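PDB 3BXP: putative lipase/esterase from Lactobacillus plantarum WCFS1, which is a putative carboxylesterase with an alpha/beta-hydrolase fold, probably hydrolysing carboxylic ester bonds, though its natural substrate is not established. Local coordinates for residues 37-42 with 109-114; 121-126 with 151-156; 194-199 with 212-217. All coordinates share one frame; numbering follows the deposited sequence.

Contact 1 of 3, residues 37-42 with 109-114; sequences IMIICP and QRIILA
Cys-41 N and Ala-114 O form the shortest polar bond between strands 37-41 and 110-114, at 2.7 Å, and it is nearly straight (167°). Two residues earlier, Ile-39 uses both of its backbone polar atoms on the same neighbouring strand: its N reaches Ile-112 O at 2.8 Å, and its O accepts from Ala-114 N. Ile-37 repeats the scheme with Arg-110 O and Ile-112 N, its own N lying 3.1 Å from Arg-110 O.

This is the alternation of a parallel pair, in which every second residue of strand 37-41 bonds to the residues flanking its partner. Met-38 and Ile-40 turn their backbone bonds to strand 67-72 instead, and strand 37-41 is thereby an inner strand of the alpha/beta-hydrolase sheet. The CA-H groups of Met-38 and Ile-40 nevertheless point across the pair, to Ile-112 O and Ala-114 O respectively.

Side chains divide between the two faces. On one, Met-38, present as selenomethionine, sends CG anti to the backbone N (chi1 -174°), and its SE lies 3.7 Å from Ala-114 CB. The chain then bends at chi3, leaving CE 4.2 Å from Ile-112 CG2. Ile-152 of strand 150-154 packs against both Met-38 and Ala-114.

On the other face, Ile-37 and Ile-111 lie side by side, with Ile-37 CG2 3.7 Å from Ile-111 CG1. Ile-39 CD1 reaches two side chains at once, crossing Ile-111 obliquely to meet its CG2 and lying 3.7 Å from Leu-113 CD2. Leu-90, Ile-94 and Ile-97 of helix 85-99 pack against Ile-39 on this face.

Contact 2 of 3, residues 121-126 with 151-156; sequences HVVATY and IILGYP
Val-123 and Ile-151 make the central apolar contact between helix segment 121-126 and strand 151-154, their side chains passing alongside with opposed directions. The touching branch is Val-123 CG1, anti to the backbone N (chi1 174°), which meets Ile-151 CB at 3.7 Å and Ile-151 CG2 at the same separation. Leu-153 straddles two successive helix residues: its CD2 comes within 3.9 Å of Val-123 CG1, while its CD1 lies 4.0 Å from Ala-124 CB. Tyr-213 of helix 208-219 touches Ala-124, Ile-151 and Leu-153, and Leu-113 of the adjoining strand touches Val-123 and Ile-151. The packing is therefore continuous with its surroundings.

No hydrogen bond crosses between the segments; the polar contacts lie within the helix or run from it to other parts of the chain. His-121 O is gripped twice by Thr-125, by its N in the ordinary helical bond and by OG1 at 2.8 Å, the two donors arriving from opposite faces of the carbonyl plane. The hydroxyl is 37° out of that plane. Thr-125 OG1 also sits above one face of the His-121 imidazole, offset toward its rim. Both ring nitrogens of this buried histidine have partners, ND1 with Tyr-83 OH and NE2 with Trp-181 O, which would fix the rotation of the ring.

The N-to-C directions of the two short segments differ by 144°, their axes coming within 8.9 Å. The GxSxG sequence (Gly-115, Ser-117, Gly-119) spans the turn from strand 110-116 into helix 118-129, consistent with the nucleophile elbow of alpha/beta hydrolases, and this contact seats that helix on the sheet.

Contact 3 of 3, residues 194-199 with 212-217; sequences AFVWQT and KYVQAM
Strand 194-199 and helix segment 212-217 run at 151° between their N-to-C directions, close to antiparallel, with their axes 10.0 Å apart at closest approach. At that spacing the backbones do not bond to each other, and the contact is made by side chains from alternate strand residues, Ala-194 and Val-196. Their nearest helix residues, judged by CA positions, are Met-217 and Val-214.

Val-196 and Val-214 overlap flank to flank, pointing opposite ways. A single branch of the helix residue does the touching: Val-214 CG2, anti to its carbonyl carbon, lies 4.0 Å from Val-196 CG2 and at a similar distance from CB and CG1 of the same valine. It thus rests against the whole branched head.

At the other end, Met-217, a selenomethionine, bends at chi2 (-74°), which places SE, and again at chi3, which places CE, 3.5 Å from Ala-194 CB, the closest approach between the segments.

Tyr-213 stands between these two pairs and offers the strand its ring edge. Ala-194 CB lies 4.3 Å from Tyr-213 CE2, and Val-196 CG2 is equally far from Tyr-213 CD2, both methyls near the ring plane. Met-217 CG, one helical turn on, lies 3.9 Å above one face of that ring, offset toward the rim. The phenol oxygen of Tyr-213 is hydrogen-bonded to Asn-127 ND2.

Helix 208-219 is the connection of a beta-alpha-beta unit, joining strand 194-199 to the parallel strand 224-229, outermost of the sheet within this chain. Tyr-226 of that strand packs on Val-196 and Val-214, strand 150-154 meets Tyr-213 through Ile-151 and Leu-153, and Leu-211 of the second subunit packs against Val-214.

How the contacts relate
The three contacts sample one central sheet in chain order, each closing before the next opens. Contact 1 joins two parallel strands within the sheet, whereas contacts 2 and 3 lay helices against it. Strand 110-116 of contact 1 neighbours strand 150-154 of contact 2, which neighbours strand 194-199 of contact 3; Leu-113 O to Ile-152 N and Leu-153 N to Phe-195 O are probable hydrogen bonds. The centre of contact 2 lies about 11 Å from that of contact 1 and about 9 Å from that of contact 3. Contacts 1 and 3 do not touch. Together they make up part of the core around the probable nucleophile elbow between strand 110-116 and helix 118-129.

Contact 1 of 3, residues 37-42 with 109-114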
loop_
_atom_site.group_PDB
_atom_site.type_symbol
_atom_site.label_atom_id
_atom_site.label_comp_id
_atom_site.label_asym_id
_atom_site.label_seq_id
_atom_site.Cartn_x
_atom_site.Cartn_y
_atom_site.Cartn_z
ATOM N N ILE B 37 -2.528 24.325 -2.159
ATOM C CA ILE B 37 -1.274 24.582 -1.440
ATOM C C ILE B 37 -0.941 23.392 -0.546
ATOM O O ILE B 37 -1.815 22.823 0.145
ATOM C CB ILE B 37 -1.391 25.921 -0.583
ATOM C CG1 ILE B 37 -0.115 26.255 0.225
ATOM C CG2 ILE B 37 -2.551 25.863 0.435
ATOM C CD1 ILE B 37 0.099 27.725 0.419
HETATM N N MSE B 38 0.311 23.029 -0.566
HETATM C CA MSE B 38 0.815 21.935 0.274
HETATM C C MSE B 38 1.717 22.507 1.331
HETATM O O MSE B 38 2.716 23.132 1.035
HETATM C CB MSE B 38 1.621 20.915 -0.534
HETATM C CG MSE B 38 1.996 19.757 0.280
HETATM SE SE MSE B 38 2.815 18.358 -0.811
HETATM C CE MSE B 38 1.270 17.926 -1.945
ATOM N N ILE B 39 1.398 22.177 2.571
ATOM C CA ILE B 39 2.251 22.498 3.731
ATOM C C ILE B 39 3.069 21.279 4.141
ATOM O O ILE B 39 2.504 20.231 4.493
ATOM C CB ILE B 39 1.405 22.895 4.964
ATOM C CG1 ILE B 39 0.494 24.094 4.693
ATOM C CG2 ILE B 39 2.347 23.173 6.194
ATOM C CD1 ILE B 39 -0.545 24.316 5.870
ATOM N N ILE B 40 4.376 21.443 4.090
ATOM C CA ILE B 40 5.336 20.322 4.263
ATOM C C ILE B 40 5.958 20.401 5.659
ATOM O O ILE B 40 6.573 21.441 6.037
ATOM C CB ILE B 40 6.439 20.330 3.167
ATOM C CG1 ILE B 40 5.879 20.060 1.768
ATOM C CG2 ILE B 40 7.517 19.283 3.521
ATOM C CD1 ILE B 40 6.858 20.430 0.639
ATOM N N CYS B 41 5.695 19.355 6.463
ATOM C CA CYS B 41 6.323 19.182 7.747
ATOM C C CYS B 41 7.490 18.205 7.521
ATOM O O CYS B 41 7.261 17.058 7.253
ATOM C CB CYS B 41 5.328 18.647 8.790
ATOM S SG CYS B 41 4.090 19.870 9.203
ATOM N N PRO B 42 8.737 18.696 7.554
ATOM C CA PRO B 42 9.921 17.887 7.209
ATOM C C PRO B 42 10.206 16.719 8.166
ATOM O O PRO B 42 9.679 16.672 9.322
ATOM C CB PRO B 42 11.078 18.889 7.268
ATOM C CG PRO B 42 10.448 20.239 7.236
ATOM C CD PRO B 42 9.107 20.102 7.874
ATOM N N GLN B 109 -9.875 25.862 0.083
ATOM C CA GLN B 109 -10.595 24.598 0.142
ATOM C C GLN B 109 -9.735 23.389 -0.256
ATOM O O GLN B 109 -10.198 22.252 -0.189
ATOM C CB GLN B 109 -11.845 24.621 -0.744
ATOM C CG GLN B 109 -12.812 25.804 -0.408
ATOM C CD GLN B 109 -13.301 25.717 1.020
ATOM O OE1 GLN B 109 -13.958 24.760 1.390
ATOM N NE2 GLN B 109 -12.967 26.701 1.828
ATOM N N ARG B 110 -8.495 23.670 -0.627
ATOM C CA ARG B 110 -7.552 22.681 -1.151
ATOM C C ARG B 110 -6.148 22.869 -0.524
ATOM O O ARG B 110 -5.120 22.935 -1.210
ATOM C CB ARG B 110 -7.516 22.756 -2.695
ATOM C CG ARG B 110 -8.833 22.370 -3.303
ATOM C CD ARG B 110 -8.805 22.322 -4.811
ATOM N NE ARG B 110 -10.032 21.675 -5.307
ATOM C CZ ARG B 110 -11.192 22.292 -5.460
ATOM N NH1 ARG B 110 -11.330 23.581 -5.159
ATOM N NH2 ARG B 110 -12.245 21.626 -5.904
ATOM N N ILE B 111 -6.149 22.857 0.810
ATOM C CA ILE B 111 -4.952 22.862 1.613
ATOM C C ILE B 111 -4.651 21.387 1.935
ATOM O O ILE B 111 -5.457 20.668 2.533
ATOM C CB ILE B 111 -5.151 23.687 2.932
ATOM C CG1 ILE B 111 -5.498 25.162 2.622
ATOM C CG2 ILE B 111 -3.924 23.609 3.879
ATOM C CD1 ILE B 111 -5.888 25.943 3.858
ATOM N N ILE B 112 -3.449 20.967 1.578
ATOM C CA ILE B 112 -2.988 19.605 1.751
ATOM C C ILE B 112 -1.771 19.623 2.712
ATOM O O ILE B 112 -0.868 20.473 2.582
ATOM C CB ILE B 112 -2.510 19.050 0.395
ATOM C CG1 ILE B 112 -3.606 19.174 -0.682
ATOM C CG2 ILE B 112 -2.119 17.560 0.542
ATOM C CD1 ILE B 112 -3.033 19.392 -2.042
ATOM N N LEU B 113 -1.786 18.814 3.759
ATOM C CA LEU B 113 -0.628 18.714 4.656
ATOM C C LEU B 113 0.191 17.493 4.279
ATOM O O LEU B 113 -0.355 16.452 4.018
ATOM C CB LEU B 113 -1.089 18.495 6.098
ATOM C CG LEU B 113 -2.217 19.387 6.583
ATOM C CD1 LEU B 113 -2.550 19.085 8.084
ATOM C CD2 LEU B 113 -1.850 20.846 6.312
ATOM N N ALA B 114 1.497 17.658 4.203
ATOM C CA ALA B 114 2.384 16.529 3.868
ATOM C C ALA B 114 3.451 16.452 4.947
ATOM O O ALA B 114 4.091 17.470 5.265
ATOM C CB ALA B 114 3.013 16.720 2.516
#

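Contact 2 of 3, residues 121-126 with 151-156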
loop_
_atom_site.group_PDB
_atom_site.type_symbol
_atom_site.label_atom_id
_atom_site.label_comp_id
_atom_site.label_asym_id
_atom_site.label_seq_id
_atom_site.Cartn_x
_atom_site.Cartn_y
_atom_site.Cartn_z
ATOM N N HIS B 121 4.536 12.477 11.937
ATOM C CA HIS B 121 3.848 12.353 13.239
ATOM C C HIS B 121 3.031 13.596 13.489
ATOM O O HIS B 121 1.870 13.534 13.851
ATOM C CB HIS B 121 4.794 12.114 14.353
ATOM C CG HIS B 121 4.125 11.698 15.613
ATOM N ND1 HIS B 121 3.765 12.597 16.607
ATOM C CD2 HIS B 121 3.684 10.491 16.023
ATOM C CE1 HIS B 121 3.210 11.931 17.607
ATOM N NE2 HIS B 121 3.150 10.652 17.277
ATOM N N VAL B 122 3.627 14.741 13.257
ATOM C CA VAL B 122 2.903 16.008 13.448
ATOM C C VAL B 122 1.607 16.073 12.610
ATOM O O VAL B 122 0.510 16.375 13.138
ATOM C CB VAL B 122 3.828 17.262 13.151
ATOM C CG1 VAL B 122 3.001 18.554 13.194
ATOM C CG2 VAL B 122 5.026 17.335 14.109
ATOM N N VAL B 123 1.744 15.811 11.301
ATOM C CA VAL B 123 0.600 15.797 10.364
ATOM C C VAL B 123 -0.489 14.771 10.735
ATOM O O VAL B 123 -1.700 15.055 10.726
ATOM C CB VAL B 123 1.100 15.662 8.888
ATOM C CG1 VAL B 123 -0.075 15.504 7.922
ATOM C CG2 VAL B 123 1.939 16.893 8.528
ATOM N N ALA B 124 -0.065 13.546 11.024
ATOM C CA ALA B 124 -1.004 12.468 11.335
ATOM C C ALA B 124 -1.733 12.800 12.618
ATOM O O ALA B 124 -2.958 12.652 12.755
ATOM C CB ALA B 124 -0.253 11.108 11.410
ATOM N N THR B 125 -0.999 13.342 13.570
ATOM C CA THR B 125 -1.629 13.721 14.844
ATOM C C THR B 125 -2.619 14.888 14.604
ATOM O O THR B 125 -3.731 14.904 15.162
ATOM C CB THR B 125 -0.557 14.111 15.859
ATOM O OG1 THR B 125 0.300 12.967 16.091
ATOM C CG2 THR B 125 -1.174 14.572 17.221
ATOM N N TYR B 126 -2.198 15.867 13.802
ATOM C CA TYR B 126 -3.045 17.004 13.431
ATOM C C TYR B 126 -4.340 16.529 12.788
ATOM O O TYR B 126 -5.475 17.041 13.064
ATOM C CB TYR B 126 -2.300 17.994 12.520
ATOM C CG TYR B 126 -3.033 19.335 12.459
ATOM C CD1 TYR B 126 -2.849 20.280 13.462
ATOM C CD2 TYR B 126 -3.878 19.639 11.414
ATOM C CE1 TYR B 126 -3.503 21.491 13.419
ATOM C CE2 TYR B 126 -4.564 20.838 11.387
ATOM C CZ TYR B 126 -4.357 21.762 12.372
ATOM O OH TYR B 126 -5.073 22.973 12.298
ATOM N N ILE B 151 -4.226 14.804 3.612
ATOM C CA ILE B 151 -2.837 14.697 4.069
ATOM C C ILE B 151 -2.113 13.698 3.181
ATOM O O ILE B 151 -2.729 12.834 2.547
ATOM C CB ILE B 151 -2.689 14.297 5.628
ATOM C CG1 ILE B 151 -3.008 12.817 5.916
ATOM C CG2 ILE B 151 -3.520 15.253 6.498
ATOM C CD1 ILE B 151 -2.715 12.364 7.368
ATOM N N ILE B 152 -0.810 13.877 3.144
ATOM C CA ILE B 152 0.129 12.953 2.488
ATOM C C ILE B 152 1.160 12.622 3.545
ATOM O O ILE B 152 1.635 13.527 4.239
ATOM C CB ILE B 152 0.842 13.620 1.258
ATOM C CG1 ILE B 152 -0.134 13.806 0.083
ATOM C CG2 ILE B 152 2.035 12.769 0.814
ATOM C CD1 ILE B 152 0.414 14.670 -1.047
ATOM N N LEU B 153 1.440 11.326 3.695
ATOM C CA LEU B 153 2.445 10.860 4.646
ATOM C C LEU B 153 3.471 10.000 3.973
ATOM O O LEU B 153 3.133 9.007 3.331
ATOM C CB LEU B 153 1.812 10.061 5.810
ATOM C CG LEU B 153 0.755 10.775 6.670
ATOM C CD1 LEU B 153 0.133 9.777 7.651
ATOM C CD2 LEU B 153 1.459 11.920 7.432
ATOM N N GLY B 154 4.738 10.400 4.086
ATOM C CA GLY B 154 5.859 9.551 3.605
ATOM C C GLY B 154 6.699 9.065 4.763
ATOM O O GLY B 154 7.130 9.864 5.620
ATOM N N TYR B 155 6.912 7.762 4.794
ATOM C CA TYR B 155 7.612 7.118 5.886
ATOM C C TYR B 155 7.323 7.820 7.237
ATOM O O TYR B 155 8.257 8.164 7.954
ATOM C CB TYR B 155 9.130 7.060 5.609
ATOM C CG TYR B 155 9.757 8.290 4.996
ATOM C CD1 TYR B 155 9.598 8.572 3.672
ATOM C CD2 TYR B 155 10.533 9.144 5.740
ATOM C CE1 TYR B 155 10.209 9.679 3.085
ATOM C CE2 TYR B 155 11.139 10.270 5.183
ATOM C CZ TYR B 155 10.965 10.534 3.874
ATOM O OH TYR B 155 11.575 11.615 3.300
ATOM N N PRO B 156 6.045 7.923 7.631
ATOM C CA PRO B 156 5.778 8.720 8.813
ATOM C C PRO B 156 6.062 7.996 10.098
ATOM O O PRO B 156 5.835 6.801 10.184
ATOM C CB PRO B 156 4.291 8.899 8.756
ATOM C CG PRO B 156 3.802 7.646 8.109
ATOM C CD PRO B 156 4.782 7.426 7.031
#

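Contact 3 of 3, residues 194-199 with 212-217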
loop_
_atom_site.group_PDB
_atom_site.type_symbol
_atom_site.label_atom_id
_atom_site.label_comp_id
_atom_site.label_asym_id
_atom_site.label_seq_id
_atom_site.Cartn_x
_atom_site.Cartn_y
_atom_site.Cartn_z
ATOM N N ALA B 194 -6.165 10.442 3.396
ATOM C CA ALA B 194 -4.731 10.359 3.410
ATOM C C ALA B 194 -4.154 9.456 2.311
ATOM O O ALA B 194 -4.672 8.412 1.994
ATOM C CB ALA B 194 -4.242 9.884 4.804
ATOM N N PHE B 195 -3.063 9.925 1.761
ATOM C CA PHE B 195 -2.168 9.125 0.935
ATOM C C PHE B 195 -0.945 8.862 1.755
ATOM O O PHE B 195 -0.210 9.768 2.164
ATOM C CB PHE B 195 -1.835 9.911 -0.360
ATOM C CG PHE B 195 -0.894 9.195 -1.327
ATOM C CD1 PHE B 195 0.481 9.209 -1.165
ATOM C CD2 PHE B 195 -1.402 8.554 -2.441
ATOM C CE1 PHE B 195 1.293 8.559 -2.033
ATOM C CE2 PHE B 195 -0.571 7.902 -3.304
ATOM C CZ PHE B 195 0.797 7.903 -3.098
ATOM N N VAL B 196 -0.680 7.588 1.969
ATOM C CA VAL B 196 0.447 7.144 2.781
ATOM C C VAL B 196 1.368 6.270 1.912
ATOM O O VAL B 196 0.919 5.402 1.157
ATOM C CB VAL B 196 -0.072 6.334 3.995
ATOM C CG1 VAL B 196 1.034 5.883 4.941
ATOM C CG2 VAL B 196 -1.157 7.063 4.771
ATOM N N TRP B 197 2.652 6.508 2.017
ATOM C CA TRP B 197 3.671 5.647 1.353
ATOM C C TRP B 197 4.860 5.437 2.245
ATOM O O TRP B 197 5.180 6.258 3.125
ATOM C CB TRP B 197 4.096 6.178 -0.028
ATOM C CG TRP B 197 4.957 7.368 0.027
ATOM C CD1 TRP B 197 4.540 8.672 0.127
ATOM C CD2 TRP B 197 6.395 7.412 0.028
ATOM N NE1 TRP B 197 5.605 9.504 0.172
ATOM C CE2 TRP B 197 6.764 8.760 0.124
ATOM C CE3 TRP B 197 7.400 6.451 -0.001
ATOM C CZ2 TRP B 197 8.097 9.159 0.147
ATOM C CZ3 TRP B 197 8.727 6.864 -0.002
ATOM C CH2 TRP B 197 9.055 8.198 0.077
ATOM N N GLN B 198 5.506 4.301 2.045
ATOM C CA GLN B 198 6.755 4.017 2.735
ATOM C C GLN B 198 7.490 2.962 1.974
ATOM O O GLN B 198 6.943 2.341 1.094
ATOM C CB GLN B 198 6.482 3.558 4.167
ATOM C CG GLN B 198 7.730 3.336 5.033
ATOM C CD GLN B 198 7.427 3.353 6.526
ATOM O OE1 GLN B 198 6.285 3.148 6.944
ATOM N NE2 GLN B 198 8.459 3.530 7.335
ATOM N N THR B 199 8.741 2.719 2.322
ATOM C CA THR B 199 9.408 1.532 1.750
ATOM C C THR B 199 9.437 0.387 2.712
ATOM O O THR B 199 9.516 0.572 3.913
ATOM C CB THR B 199 10.826 1.810 1.258
ATOM O OG1 THR B 199 11.684 2.094 2.377
ATOM C CG2 THR B 199 10.834 2.971 0.279
ATOM N N LYS B 212 0.039 0.867 11.044
ATOM C CA LYS B 212 -0.840 1.232 12.176
ATOM C C LYS B 212 -1.806 2.375 11.779
ATOM O O LYS B 212 -3.014 2.293 12.034
ATOM C CB LYS B 212 -0.014 1.653 13.394
ATOM C CG LYS B 212 0.629 0.531 14.125
ATOM C CD LYS B 212 1.707 1.024 15.102
ATOM C CE LYS B 212 2.119 0.002 16.141
ATOM N NZ LYS B 212 1.228 0.088 17.391
ATOM N N TYR B 213 -1.311 3.423 11.142
ATOM C CA TYR B 213 -2.189 4.550 10.756
ATOM C C TYR B 213 -3.208 4.074 9.684
ATOM O O TYR B 213 -4.405 4.376 9.711
ATOM C CB TYR B 213 -1.342 5.707 10.201
ATOM C CG TYR B 213 -2.132 6.960 10.080
ATOM C CD1 TYR B 213 -2.646 7.572 11.193
ATOM C CD2 TYR B 213 -2.399 7.537 8.841
ATOM C CE1 TYR B 213 -3.415 8.739 11.114
ATOM C CE2 TYR B 213 -3.171 8.693 8.746
ATOM C CZ TYR B 213 -3.665 9.292 9.876
ATOM O OH TYR B 213 -4.444 10.456 9.759
ATOM N N VAL B 214 -2.725 3.333 8.690
ATOM C CA VAL B 214 -3.613 2.836 7.630
ATOM C C VAL B 214 -4.685 1.899 8.191
ATOM O O VAL B 214 -5.848 1.985 7.811
ATOM C CB VAL B 214 -2.818 2.217 6.464
ATOM C CG1 VAL B 214 -3.745 1.637 5.369
ATOM C CG2 VAL B 214 -1.866 3.322 5.861
ATOM N N GLN B 215 -4.307 1.017 9.110
ATOM C CA GLN B 215 -5.298 0.142 9.705
ATOM C C GLN B 215 -6.444 0.949 10.259
ATOM O O GLN B 215 -7.607 0.666 10.028
ATOM C CB GLN B 215 -4.652 -0.702 10.802
ATOM C CG GLN B 215 -5.620 -1.492 11.676
ATOM C CD GLN B 215 -6.208 -0.693 12.832
ATOM O OE1 GLN B 215 -5.516 0.102 13.478
ATOM N NE2 GLN B 215 -7.488 -0.903 13.093
ATOM N N ALA B 216 -6.091 1.999 10.984
ATOM C CA ALA B 216 -7.095 2.776 11.751
ATOM C C ALA B 216 -7.973 3.563 10.800
ATOM O O ALA B 216 -9.171 3.704 11.014
ATOM C CB ALA B 216 -6.378 3.756 12.742
HETATM N N MSE B 217 -7.353 4.105 9.755
HETATM C CA MSE B 217 -8.110 4.839 8.776
HETATM C C MSE B 217 -9.110 3.957 8.073
HETATM O O MSE B 217 -10.275 4.375 7.866
HETATM C CB MSE B 217 -7.184 5.459 7.719
HETATM C CG MSE B 217 -6.374 6.575 8.241
HETATM SE SE MSE B 217 -7.295 8.248 8.561
HETATM C CE MSE B 217 -6.998 9.023 6.846
#